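Local structure of DspB (Aggregatibacter actinomycetemcomitans, 1YHT) at residues A[16-21]-A[47-52]; A[37-42]-A[105-110]; A[57-62]-A[88-93]; A[62-67]-A[164-169]. The protein probably hydrolyses beta-linked N-acetylglucosamine units of the biofilm polysaccharide, as a family 20 glycoside hydrolase, and so releases cells from the biofilm. All blocks are in the same frame, centred on the assembly; numbering follows the deposited sequence.

The four contacts fall into two pairs within one parallel beta/alpha barrel. Contact 1 pairs strands 18-24 and 49-53 about 12 Å from the centre of the chain, and contact 2 lies about 9 Å from it, centre to centre, where helix 32-44 meets the turn that leads from helix 94-106 into strand 110-117; together they build the barrel wall. Contacts 3 and 4 follow contact 1 along the chain, share Ile-62 and have centres about 13 Å apart. They hold the long excursion after strand 49-53: one joins its start to its end, the other fastens it to helix 154-171. Contact 3 is nested inside the chain loop closed by contact 2, whereas contact 4 crosses both along the sequence.

Contact 1: A[16-21]-A[47-52]; sequences TKQTGL and GNFLHL
The carbonyl oxygen of Thr-19 is gripped by two successive backbone amides: Asn-48 N approaches it nearly along the C=O axis at 2.7 Å, while Phe-49 N stands above the carbonyl plane at 3.2 Å. The side-chain amide of Asn-48 extends the pairing back towards the chain start. Its CG sits between the backbone N and the carbonyl carbon (chi1 51°), and from there ND2 donates to Lys-17 O at 2.9 Å, in the carbonyl plane, while OD1 accepts from Thr-19 N. The side chain thus continues the inter-strand bonding one residue before strand 49-53 begins. The two strands are parallel neighbours in the barrel, joined through helix 32-44 as a beta-alpha-beta crossover. Further along, Leu-21 N donates to Phe-49 O, and His-51 N to Leu-21 O at 2.7 Å. Gly-20 CA lies squarely over the Phe-49 ring, 4.2 Å from its centroid, a CH-pi contact, and makes a C-H...O contact with Phe-49 O at 3.1 Å. Towards helix 32-44, Leu-21 and Leu-50 point the same way side by side, CD2 of the former 3.8 Å from CD1 of the latter. The His-51 imidazole leads away to Tyr-272 and Glu-114, and stacks on His-179.

Contact 2: A[37-42]-A[105-110]; sequences SFIDTI and KAKGIE
A Schellman motif ends helix 94-106, and the turn it makes brings Lys-107 and Ile-109 against the flank of helix 32-44. Ile-109 provides the apolar part of the meeting. Its CG1 lies 3.9 Å from CG2 of Ile-39, the two side chains running alongside with their ends pointing opposite ways, and its CD1 comes within 3.7 Å of CG2 of Ile-42. Both helix residues present the same branch: CG2 is anti to the backbone N in each. The CG2 of Ile-39 also touches CB of Lys-107, where the aliphatic start of the lysine borders the apolar patch. Gly-108, with phi 74°, lets the chain turn between Lys-107 and Ile-109, and its N bonds back to Lys-105 O. In the beta/alpha barrel this turn leads into strand 110-117, so the contact sets one outer helix against the connection that follows the next one; Leu-50 of strand 49-53 lies beneath, touching Ile-39, Ile-42 and Ile-109. On the outer side Lys-107 NZ and Asp-40 OD1 form a salt bridge of 2.9 Å, the nitrogen meeting the oxygen from above the carboxylate plane, 48° out of it. The same OD1 is also hydrogen-bonded to the hydroxyl of Tyr-103, a residue of helix 94-106, which ties the carboxylate to that helix as well as to the turn beyond it.

Contact 3: A[57-62]-A[88-93]; sequences HENYAI and GKPFLS
The carboxamide of Asn-59 overlaps the first carbons of the Lys-89 side chain, the two passing each other head to tail, with OD1 3.2 Å from Lys-89 CB. Its CG is anti to the backbone N (chi1 -166°), and the amide then turns its nitrogen to the backbone ahead: ND2 donates to Pro-90 O at 2.9 Å, with the carbonyl oxygen close to the amide plane and the donor in the carbonyl plane. Further out, Lys-89 CE passes 3.6 Å from Glu-58 O, while the carboxylate of Glu-58 leads away to a salt bridge with Arg-27. Two residues along, the bonding passes to the backbone. Leu-92 N donates to Ala-61 O at 2.9 Å and stands above the carbonyl plane, 44° out of it. Phe-91 CA makes a longer C-H...O contact with that same oxygen, and Ile-62 CA makes another with Leu-92 O at 3.6 Å. The Phe-91 side chain begins alongside the peptide, CB 3.6 Å from Ala-61 C, before its ring leads away towards Tyr-82 and Gln-69. Here a single backbone bridge and an asparagine amide join the start and end of the long excursion between strand 49-53 and helix 94-106 of the beta/alpha barrel, which carries a small antiparallel sheet.

Contact 4: A[62-67]-A[164-169]; sequences IESHLL and MSEVID
The carboxylate of Glu-166 reaches from helix 154-171 of the beta/alpha barrel to the turn at 64-67, where an ST motif is formed by Ser-64 OG accepting from Leu-67 N at 2.8 Å. Hydrogen bonds carry most of the meeting. Both carboxylate oxygens use their syn lone pairs: Ser-64 OG donates to OE1 at 2.6 Å, and Leu-66 N donates to OE2 at 2.8 Å with an N-H...O angle of 160°. The bond to OE1 orients the Ser-64 hydroxyl proton toward the glutamate, while the oxygen stays an acceptor for Leu-67 N. Glu-166 CG is anti to its backbone N (chi1 -177°), and the extended chain beyond it carries the carboxylate from the helix across to the turn. The His-65 ring lies nearby, its ND1 bonded to Tyr-94 OH. A water adds an indirect link, donating to Glu-63 O and to Glu-166 OE1; the carboxylate of Glu-63 turns instead to a salt bridge with Arg-70. Leu-66 and Glu-166 reach toward each other tip to tip, and the leucine methyl CD1 meets the carboxylate oxygen OE2 at 3.3 Å. Apolar contact is slighter: on the inner side Ile-62 CD1 lies 4.5 Å from Val-167 CG2.

Contact 1: A[16-21]-A[47-52]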
loop_
_atom_site.group_PDB
_atom_site.type_symbol
_atom_site.label_atom_id
_atom_site.label_comp_id
_atom_site.label_asym_id
_atom_site.label_seq_id
_atom_site.Cartn_x
_atom_site.Cartn_y
_atom_site.Cartn_z
ATOM N N THR A 16 -10.458 18.468 7.569
ATOM C CA THR A 16 -10.101 18.427 6.110
ATOM C C THR A 16 -9.116 17.310 5.787
ATOM O O THR A 16 -7.916 17.409 6.101
ATOM C CB THR A 16 -9.464 19.697 5.670
ATOM O OG1 THR A 16 -9.961 20.779 6.495
ATOM C CG2 THR A 16 -9.742 19.893 4.142
ATOM N N LYS A 17 -9.610 16.301 5.090
ATOM C CA LYS A 17 -9.083 14.971 5.221
ATOM C C LYS A 17 -8.275 14.523 4.031
ATOM O O LYS A 17 -8.402 15.059 2.945
ATOM C CB LYS A 17 -10.244 13.994 5.431
ATOM C CG LYS A 17 -11.172 14.385 6.549
ATOM C CD LYS A 17 -10.537 14.188 7.924
ATOM C CE LYS A 17 -11.574 14.360 9.044
ATOM N NZ LYS A 17 -11.050 14.107 10.403
ATOM N N GLN A 18 -7.400 13.547 4.279
ATOM C CA GLN A 18 -6.690 12.884 3.237
ATOM C C GLN A 18 -7.468 11.635 2.950
ATOM O O GLN A 18 -7.597 10.742 3.808
ATOM C CB GLN A 18 -5.255 12.575 3.674
ATOM C CG GLN A 18 -4.399 13.861 3.844
ATOM C CD GLN A 18 -4.276 14.643 2.543
ATOM O OE1 GLN A 18 -3.890 14.079 1.513
ATOM N NE2 GLN A 18 -4.656 15.944 2.570
ATOM N N THR A 19 -8.015 11.555 1.744
ATOM C CA THR A 19 -8.845 10.421 1.399
ATOM C C THR A 19 -8.639 10.019 -0.046
ATOM O O THR A 19 -8.347 10.869 -0.914
ATOM C CB THR A 19 -10.343 10.737 1.674
ATOM O OG1 THR A 19 -11.087 9.512 1.728
ATOM C CG2 THR A 19 -10.899 11.625 0.590
ATOM N N GLY A 20 -8.762 8.727 -0.290
ATOM C CA GLY A 20 -8.551 8.179 -1.627
ATOM C C GLY A 20 -8.616 6.692 -1.723
ATOM O O GLY A 20 -9.359 6.032 -0.981
ATOM N N LEU A 21 -7.812 6.175 -2.645
ATOM C CA LEU A 21 -7.808 4.790 -3.038
ATOM C C LEU A 21 -6.415 4.232 -2.859
ATOM O O LEU A 21 -5.411 4.862 -3.242
ATOM C CB LEU A 21 -8.174 4.658 -4.510
ATOM C CG LEU A 21 -8.088 3.312 -5.183
ATOM C CD1 LEU A 21 -9.048 2.359 -4.589
ATOM C CD2 LEU A 21 -8.337 3.500 -6.645
ATOM N N GLY A 47 -11.954 13.463 -3.177
ATOM C CA GLY A 47 -10.753 12.842 -2.577
ATOM C C GLY A 47 -9.493 13.506 -3.054
ATOM O O GLY A 47 -9.530 14.417 -3.935
ATOM N N ASN A 48 -8.346 13.045 -2.534
ATOM C CA ASN A 48 -7.094 13.674 -2.902
ATOM C C ASN A 48 -5.842 12.804 -3.050
ATOM O O ASN A 48 -4.785 13.358 -3.317
ATOM C CB ASN A 48 -6.819 14.852 -1.997
ATOM C CG ASN A 48 -6.944 14.479 -0.611
ATOM O OD1 ASN A 48 -6.615 13.354 -0.257
ATOM N ND2 ASN A 48 -7.483 15.374 0.194
ATOM N N PHE A 49 -5.959 11.477 -2.934
ATOM C CA PHE A 49 -4.809 10.620 -3.179
ATOM C C PHE A 49 -5.121 9.276 -3.792
ATOM O O PHE A 49 -6.219 8.706 -3.636
ATOM C CB PHE A 49 -3.903 10.496 -1.930
ATOM C CG PHE A 49 -4.425 9.590 -0.849
ATOM C CD1 PHE A 49 -4.220 8.219 -0.933
ATOM C CD2 PHE A 49 -5.021 10.104 0.293
ATOM C CE1 PHE A 49 -4.606 7.361 0.087
ATOM C CE2 PHE A 49 -5.423 9.264 1.356
ATOM C CZ PHE A 49 -5.267 7.898 1.249
ATOM N N LEU A 50 -4.099 8.793 -4.497
ATOM C CA LEU A 50 -4.039 7.417 -5.016
ATOM C C LEU A 50 -2.722 6.785 -4.492
ATOM O O LEU A 50 -1.622 7.195 -4.887
ATOM C CB LEU A 50 -4.062 7.437 -6.552
ATOM C CG LEU A 50 -3.878 6.052 -7.238
ATOM C CD1 LEU A 50 -4.893 5.055 -6.807
ATOM C CD2 LEU A 50 -4.012 6.243 -8.757
ATOM N N HIS A 51 -2.888 5.868 -3.548
ATOM C CA HIS A 51 -1.836 5.039 -2.958
ATOM C C HIS A 51 -1.631 3.822 -3.852
ATOM O O HIS A 51 -2.487 2.914 -3.961
ATOM C CB HIS A 51 -2.276 4.754 -1.497
ATOM C CG HIS A 51 -1.465 3.731 -0.735
ATOM N ND1 HIS A 51 -1.827 3.343 0.547
ATOM C CD2 HIS A 51 -0.380 2.980 -1.063
ATOM C CE1 HIS A 51 -0.995 2.407 0.969
ATOM N NE2 HIS A 51 -0.126 2.144 0.005
ATOM N N LEU A 52 -0.490 3.829 -4.534
ATOM C CA LEU A 52 -0.187 2.842 -5.573
ATOM C C LEU A 52 0.670 1.741 -5.033
ATOM O O LEU A 52 1.897 1.906 -4.871
ATOM C CB LEU A 52 0.507 3.478 -6.756
ATOM C CG LEU A 52 0.398 2.683 -8.061
ATOM C CD1 LEU A 52 -1.069 2.628 -8.572
ATOM C CD2 LEU A 52 1.316 3.247 -9.142
#

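Contact 2: A[37-42]-A[105-110]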
loop_
_atom_site.group_PDB
_atom_site.type_symbol
_atom_site.label_atom_id
_atom_site.label_comp_id
_atom_site.label_asym_id
_atom_site.label_seq_id
_atom_site.Cartn_x
_atom_site.Cartn_y
_atom_site.Cartn_z
ATOM N N SER A 37 -9.429 6.492 -14.877
ATOM C CA SER A 37 -10.812 6.441 -14.417
ATOM C C SER A 37 -10.943 6.419 -12.888
ATOM O O SER A 37 -11.794 7.069 -12.328
ATOM C CB SER A 37 -11.557 5.252 -15.068
ATOM O OG SER A 37 -11.738 5.450 -16.471
ATOM N N PHE A 38 -10.083 5.653 -12.209
ATOM C CA PHE A 38 -10.032 5.660 -10.750
ATOM C C PHE A 38 -9.716 7.073 -10.260
ATOM O O PHE A 38 -10.334 7.558 -9.289
ATOM C CB PHE A 38 -8.929 4.706 -10.221
ATOM C CG PHE A 38 -9.311 3.299 -10.150
ATOM C CD1 PHE A 38 -10.374 2.892 -9.368
ATOM C CD2 PHE A 38 -8.599 2.335 -10.855
ATOM C CE1 PHE A 38 -10.697 1.551 -9.260
ATOM C CE2 PHE A 38 -8.905 1.014 -10.735
ATOM C CZ PHE A 38 -9.992 0.620 -9.943
ATOM N N ILE A 39 -8.749 7.732 -10.917
ATOM C CA ILE A 39 -8.418 9.118 -10.584
ATOM C C ILE A 39 -9.660 10.066 -10.739
ATOM O O ILE A 39 -9.891 10.951 -9.919
ATOM C CB ILE A 39 -7.229 9.621 -11.394
ATOM C CG1 ILE A 39 -5.931 9.026 -10.826
ATOM C CG2 ILE A 39 -7.163 11.178 -11.351
ATOM C CD1 ILE A 39 -4.839 8.974 -11.774
ATOM N N ASP A 40 -10.449 9.843 -11.784
ATOM C CA ASP A 40 -11.671 10.648 -12.015
ATOM C C ASP A 40 -12.621 10.482 -10.853
ATOM O O ASP A 40 -13.099 11.471 -10.287
ATOM C CB ASP A 40 -12.341 10.226 -13.292
ATOM C CG ASP A 40 -11.513 10.562 -14.528
ATOM O OD1 ASP A 40 -10.743 11.541 -14.539
ATOM O OD2 ASP A 40 -11.651 9.825 -15.519
ATOM N N THR A 41 -12.841 9.253 -10.434
ATOM C CA THR A 41 -13.722 8.983 -9.284
ATOM C C THR A 41 -13.208 9.657 -8.008
ATOM O O THR A 41 -13.980 10.308 -7.303
ATOM C CB THR A 41 -13.894 7.477 -9.055
ATOM O OG1 THR A 41 -14.412 6.914 -10.228
ATOM C CG2 THR A 41 -14.852 7.156 -7.918
ATOM N N ILE A 42 -11.900 9.530 -7.739
ATOM C CA ILE A 42 -11.319 10.106 -6.542
ATOM C C ILE A 42 -11.584 11.629 -6.571
ATOM O O ILE A 42 -12.046 12.229 -5.581
ATOM C CB ILE A 42 -9.791 9.785 -6.408
ATOM C CG1 ILE A 42 -9.560 8.270 -6.244
ATOM C CG2 ILE A 42 -9.187 10.488 -5.175
ATOM C CD1 ILE A 42 -8.165 7.823 -6.577
ATOM N N LYS A 105 -1.982 15.023 -11.396
ATOM C CA LYS A 105 -1.621 16.355 -11.014
ATOM C C LYS A 105 -2.675 17.391 -11.453
ATOM O O LYS A 105 -3.098 18.210 -10.654
ATOM C CB LYS A 105 -0.272 16.682 -11.625
ATOM C CG LYS A 105 0.603 17.495 -10.759
ATOM C CD LYS A 105 1.964 17.628 -11.462
ATOM C CE LYS A 105 2.797 18.624 -10.731
ATOM N NZ LYS A 105 3.969 18.983 -11.570
ATOM N N ALA A 106 -3.133 17.327 -12.685
ATOM C CA ALA A 106 -4.201 18.223 -13.113
ATOM C C ALA A 106 -5.497 17.981 -12.346
ATOM O O ALA A 106 -6.332 18.890 -12.215
ATOM C CB ALA A 106 -4.446 18.117 -14.583
ATOM N N LYS A 107 -5.699 16.772 -11.833
ATOM C CA LYS A 107 -6.932 16.526 -11.074
ATOM C C LYS A 107 -6.749 16.742 -9.580
ATOM O O LYS A 107 -7.662 16.473 -8.799
ATOM C CB LYS A 107 -7.467 15.136 -11.376
ATOM C CG LYS A 107 -8.086 15.047 -12.808
ATOM C CD LYS A 107 -9.502 14.438 -12.839
ATOM C CE LYS A 107 -10.277 14.818 -14.129
ATOM N NZ LYS A 107 -11.672 14.243 -14.152
ATOM N N GLY A 108 -5.560 17.172 -9.164
ATOM C CA GLY A 108 -5.305 17.448 -7.771
ATOM C C GLY A 108 -5.178 16.180 -6.941
ATOM O O GLY A 108 -5.410 16.215 -5.735
ATOM N N ILE A 109 -4.861 15.066 -7.593
ATOM C CA ILE A 109 -4.687 13.778 -6.917
ATOM C C ILE A 109 -3.202 13.452 -6.741
ATOM O O ILE A 109 -2.464 13.248 -7.713
ATOM C CB ILE A 109 -5.438 12.614 -7.663
ATOM C CG1 ILE A 109 -6.921 13.002 -7.909
ATOM C CG2 ILE A 109 -5.325 11.321 -6.878
ATOM C CD1 ILE A 109 -7.634 13.457 -6.685
ATOM N N GLU A 110 -2.791 13.448 -5.492
ATOM C CA GLU A 110 -1.487 12.988 -5.068
ATOM C C GLU A 110 -1.292 11.495 -5.331
ATOM O O GLU A 110 -2.184 10.683 -5.093
ATOM C CB GLU A 110 -1.314 13.216 -3.563
ATOM C CG GLU A 110 0.109 12.943 -3.090
ATOM C CD GLU A 110 0.291 12.902 -1.594
ATOM O OE1 GLU A 110 -0.673 13.006 -0.822
ATOM O OE2 GLU A 110 1.454 12.766 -1.206
#

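Contact 3: A[57-62]-A[88-93]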
loop_
_atom_site.group_PDB
_atom_site.type_symbol
_atom_site.label_atom_id
_atom_site.label_comp_id
_atom_site.label_asym_id
_atom_site.label_seq_id
_atom_site.Cartn_x
_atom_site.Cartn_y
_atom_site.Cartn_z
ATOM N N HIS A 57 4.651 -9.757 -3.632
ATOM C CA HIS A 57 5.258 -11.024 -3.992
ATOM C C HIS A 57 5.116 -11.389 -5.470
ATOM O O HIS A 57 6.067 -11.858 -6.081
ATOM C CB HIS A 57 4.659 -12.170 -3.184
ATOM C CG HIS A 57 4.808 -12.024 -1.717
ATOM N ND1 HIS A 57 6.033 -12.083 -1.094
ATOM C CD2 HIS A 57 3.885 -11.946 -0.732
ATOM C CE1 HIS A 57 5.860 -12.016 0.212
ATOM N NE2 HIS A 57 4.568 -11.946 0.463
ATOM N N GLU A 58 3.974 -11.066 -6.056
ATOM C CA GLU A 58 3.601 -11.593 -7.348
ATOM C C GLU A 58 4.206 -10.770 -8.495
ATOM O O GLU A 58 4.451 -11.320 -9.581
ATOM C CB GLU A 58 2.076 -11.616 -7.494
ATOM C CG GLU A 58 1.331 -12.608 -6.592
ATOM C CD GLU A 58 1.134 -12.113 -5.184
ATOM O OE1 GLU A 58 1.636 -11.037 -4.823
ATOM O OE2 GLU A 58 0.472 -12.813 -4.413
ATOM N N ASN A 59 4.430 -9.471 -8.268
ATOM C CA ASN A 59 4.980 -8.619 -9.307
ATOM C C ASN A 59 5.514 -7.282 -8.779
ATOM O O ASN A 59 5.209 -6.877 -7.652
ATOM C CB ASN A 59 3.891 -8.365 -10.362
ATOM C CG ASN A 59 4.422 -7.775 -11.669
ATOM O OD1 ASN A 59 5.586 -7.949 -12.050
ATOM N ND2 ASN A 59 3.539 -7.126 -12.388
ATOM N N TYR A 60 6.370 -6.662 -9.602
ATOM C CA TYR A 60 6.856 -5.297 -9.423
ATOM C C TYR A 60 6.386 -4.626 -10.723
ATOM O O TYR A 60 6.960 -4.864 -11.790
ATOM C CB TYR A 60 8.414 -5.278 -9.342
ATOM C CG TYR A 60 8.987 -3.920 -9.108
ATOM C CD1 TYR A 60 9.110 -3.424 -7.814
ATOM C CD2 TYR A 60 9.347 -3.092 -10.177
ATOM C CE1 TYR A 60 9.620 -2.141 -7.571
ATOM C CE2 TYR A 60 9.831 -1.796 -9.961
ATOM C CZ TYR A 60 9.978 -1.344 -8.624
ATOM O OH TYR A 60 10.419 -0.099 -8.345
ATOM N N ALA A 61 5.367 -3.782 -10.625
ATOM C CA ALA A 61 4.566 -3.413 -11.778
ATOM C C ALA A 61 4.911 -2.075 -12.451
ATOM O O ALA A 61 4.063 -1.506 -13.146
ATOM C CB ALA A 61 3.105 -3.421 -11.391
ATOM N N ILE A 62 6.137 -1.585 -12.269
ATOM C CA ILE A 62 6.630 -0.402 -12.980
ATOM C C ILE A 62 8.007 -0.645 -13.515
ATOM O O ILE A 62 8.731 -1.502 -13.037
ATOM C CB ILE A 62 6.639 0.900 -12.087
ATOM C CG1 ILE A 62 7.668 0.813 -10.956
ATOM C CG2 ILE A 62 5.278 1.098 -11.509
ATOM C CD1 ILE A 62 7.586 2.000 -9.961
ATOM N N GLY A 88 7.238 -12.812 -17.246
ATOM C CA GLY A 88 5.928 -12.965 -17.856
ATOM C C GLY A 88 4.848 -12.033 -17.296
ATOM O O GLY A 88 3.653 -12.262 -17.521
ATOM N N LYS A 89 5.255 -10.972 -16.605
ATOM C CA LYS A 89 4.300 -10.084 -15.881
ATOM C C LYS A 89 4.350 -8.681 -16.452
ATOM O O LYS A 89 5.378 -8.321 -17.002
ATOM C CB LYS A 89 4.718 -9.963 -14.429
ATOM C CG LYS A 89 4.705 -11.200 -13.653
ATOM C CD LYS A 89 3.373 -11.874 -13.739
ATOM C CE LYS A 89 3.242 -12.863 -12.581
ATOM N NZ LYS A 89 2.429 -14.022 -13.043
ATOM N N PRO A 90 3.237 -7.910 -16.341
ATOM C CA PRO A 90 3.169 -6.554 -16.869
ATOM C C PRO A 90 3.816 -5.473 -16.030
ATOM O O PRO A 90 3.952 -5.620 -14.825
ATOM C CB PRO A 90 1.671 -6.298 -16.969
ATOM C CG PRO A 90 1.089 -7.138 -15.847
ATOM C CD PRO A 90 1.923 -8.363 -15.828
ATOM N N PHE A 91 4.250 -4.404 -16.687
ATOM C CA PHE A 91 4.687 -3.226 -15.934
ATOM C C PHE A 91 4.378 -1.962 -16.692
ATOM O O PHE A 91 4.256 -1.949 -17.932
ATOM C CB PHE A 91 6.154 -3.342 -15.556
ATOM C CG PHE A 91 7.085 -3.348 -16.733
ATOM C CD1 PHE A 91 7.654 -2.150 -17.176
ATOM C CD2 PHE A 91 7.416 -4.530 -17.390
ATOM C CE1 PHE A 91 8.548 -2.136 -18.253
ATOM C CE2 PHE A 91 8.302 -4.512 -18.459
ATOM C CZ PHE A 91 8.857 -3.308 -18.895
ATOM N N LEU A 92 4.221 -0.875 -15.948
ATOM C CA LEU A 92 3.981 0.445 -16.551
ATOM C C LEU A 92 5.296 1.002 -16.994
ATOM O O LEU A 92 6.250 1.056 -16.200
ATOM C CB LEU A 92 3.305 1.393 -15.545
ATOM C CG LEU A 92 1.872 1.051 -15.183
ATOM C CD1 LEU A 92 1.406 1.824 -13.933
ATOM C CD2 LEU A 92 0.900 1.240 -16.368
ATOM N N SER A 93 5.363 1.466 -18.239
ATOM C CA SER A 93 6.541 2.137 -18.710
ATOM C C SER A 93 6.649 3.515 -18.070
ATOM O O SER A 93 5.667 4.073 -17.593
ATOM C CB SER A 93 6.512 2.305 -20.240
ATOM O OG SER A 93 5.598 3.329 -20.596
#

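Contact 4: A[62-67]-A[164-169]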
loop_
_atom_site.group_PDB
_atom_site.type_symbol
_atom_site.label_atom_id
_atom_site.label_comp_id
_atom_site.label_asym_id
_atom_site.label_seq_id
_atom_site.Cartn_x
_atom_site.Cartn_y
_atom_site.Cartn_z
ATOM N N ILE A 62 6.137 -1.585 -12.269
ATOM C CA ILE A 62 6.630 -0.402 -12.980
ATOM C C ILE A 62 8.007 -0.645 -13.515
ATOM O O ILE A 62 8.731 -1.502 -13.037
ATOM C CB ILE A 62 6.639 0.900 -12.087
ATOM C CG1 ILE A 62 7.668 0.813 -10.956
ATOM C CG2 ILE A 62 5.278 1.098 -11.509
ATOM C CD1 ILE A 62 7.586 2.000 -9.961
ATOM N N GLU A 63 8.375 0.172 -14.494
ATOM C CA GLU A 63 9.672 0.136 -15.084
ATOM C C GLU A 63 10.766 0.493 -14.065
ATOM O O GLU A 63 10.551 1.301 -13.123
ATOM C CB GLU A 63 9.719 1.085 -16.287
ATOM C CG GLU A 63 10.988 1.000 -17.097
ATOM C CD GLU A 63 10.903 1.581 -18.510
ATOM O OE1 GLU A 63 9.899 2.232 -18.914
ATOM O OE2 GLU A 63 11.857 1.310 -19.238
ATOM N N SER A 64 11.954 -0.071 -14.289
ATOM C CA SER A 64 13.094 0.118 -13.372
ATOM C C SER A 64 14.439 -0.051 -14.082
ATOM O O SER A 64 14.690 -1.099 -14.682
ATOM C CB SER A 64 13.061 -0.893 -12.227
ATOM O OG SER A 64 14.193 -0.716 -11.367
ATOM N N HIS A 65 15.284 0.981 -14.000
ATOM C CA HIS A 65 16.714 0.841 -14.335
ATOM C C HIS A 65 17.445 -0.076 -13.331
ATOM O O HIS A 65 18.160 -0.979 -13.705
ATOM C CB HIS A 65 17.410 2.216 -14.319
ATOM C CG HIS A 65 17.274 3.009 -15.585
ATOM N ND1 HIS A 65 16.068 3.486 -16.046
ATOM C CD2 HIS A 65 18.223 3.472 -16.439
ATOM C CE1 HIS A 65 16.277 4.167 -17.166
ATOM N NE2 HIS A 65 17.580 4.152 -17.440
ATOM N N LEU A 66 17.230 0.166 -12.035
ATOM C CA LEU A 66 17.960 -0.582 -10.988
ATOM C C LEU A 66 17.684 -2.080 -11.014
ATOM O O LEU A 66 18.595 -2.910 -10.792
ATOM C CB LEU A 66 17.621 0.002 -9.595
ATOM C CG LEU A 66 18.517 1.093 -8.994
ATOM C CD1 LEU A 66 18.719 2.201 -9.886
ATOM C CD2 LEU A 66 17.902 1.626 -7.721
ATOM N N LEU A 67 16.427 -2.449 -11.250
ATOM C CA LEU A 67 16.048 -3.864 -11.352
ATOM C C LEU A 67 16.080 -4.394 -12.787
ATOM O O LEU A 67 15.774 -5.543 -13.022
ATOM C CB LEU A 67 14.695 -4.104 -10.719
ATOM C CG LEU A 67 14.552 -3.545 -9.300
ATOM C CD1 LEU A 67 13.138 -3.635 -8.871
ATOM C CD2 LEU A 67 15.444 -4.244 -8.293
ATOM N N MET A 164 14.394 3.123 -3.527
ATOM C CA MET A 164 13.531 4.250 -3.130
ATOM C C MET A 164 13.851 5.521 -3.910
ATOM O O MET A 164 12.930 6.202 -4.376
ATOM C CB MET A 164 13.628 4.522 -1.642
ATOM C CG MET A 164 13.079 3.396 -0.764
ATOM S SD MET A 164 13.581 3.613 0.990
ATOM C CE MET A 164 12.604 5.049 1.448
ATOM N N SER A 165 15.140 5.829 -4.081
ATOM C CA SER A 165 15.541 7.017 -4.868
ATOM C C SER A 165 15.023 7.004 -6.309
ATOM O O SER A 165 14.595 8.031 -6.856
ATOM C CB SER A 165 17.068 7.142 -4.868
ATOM O OG SER A 165 17.532 7.419 -3.553
ATOM N N GLU A 166 15.097 5.831 -6.947
ATOM C CA GLU A 166 14.559 5.651 -8.280
ATOM C C GLU A 166 13.040 5.867 -8.320
ATOM O O GLU A 166 12.508 6.559 -9.206
ATOM C CB GLU A 166 14.907 4.255 -8.767
ATOM C CG GLU A 166 14.424 4.026 -10.200
ATOM C CD GLU A 166 14.781 2.659 -10.731
ATOM O OE1 GLU A 166 13.976 1.732 -10.529
ATOM O OE2 GLU A 166 15.830 2.546 -11.372
ATOM N N VAL A 167 12.337 5.268 -7.366
ATOM C CA VAL A 167 10.857 5.409 -7.270
ATOM C C VAL A 167 10.464 6.874 -7.035
ATOM O O VAL A 167 9.571 7.426 -7.699
ATOM C CB VAL A 167 10.284 4.466 -6.231
ATOM C CG1 VAL A 167 8.830 4.789 -5.963
ATOM C CG2 VAL A 167 10.425 3.011 -6.682
ATOM N N ILE A 168 11.209 7.536 -6.167
ATOM C CA ILE A 168 11.027 8.972 -5.942
ATOM C C ILE A 168 11.227 9.780 -7.216
ATOM O O ILE A 168 10.396 10.636 -7.563
ATOM C CB ILE A 168 11.978 9.447 -4.805
ATOM C CG1 ILE A 168 11.510 8.851 -3.511
ATOM C CG2 ILE A 168 12.009 10.988 -4.688
ATOM C CD1 ILE A 168 12.441 9.017 -2.363
ATOM N N ASP A 169 12.289 9.490 -7.958
ATOM C CA ASP A 169 12.541 10.149 -9.245
ATOM C C ASP A 169 11.424 9.929 -10.284
ATOM O O ASP A 169 11.032 10.852 -11.010
ATOM C CB ASP A 169 13.841 9.667 -9.864
ATOM C CG ASP A 169 15.073 10.212 -9.153
ATOM O OD1 ASP A 169 14.948 11.139 -8.343
ATOM O OD2 ASP A 169 16.158 9.721 -9.439
HETATM O O HOH W 1 11.196 1.373 -10.365
#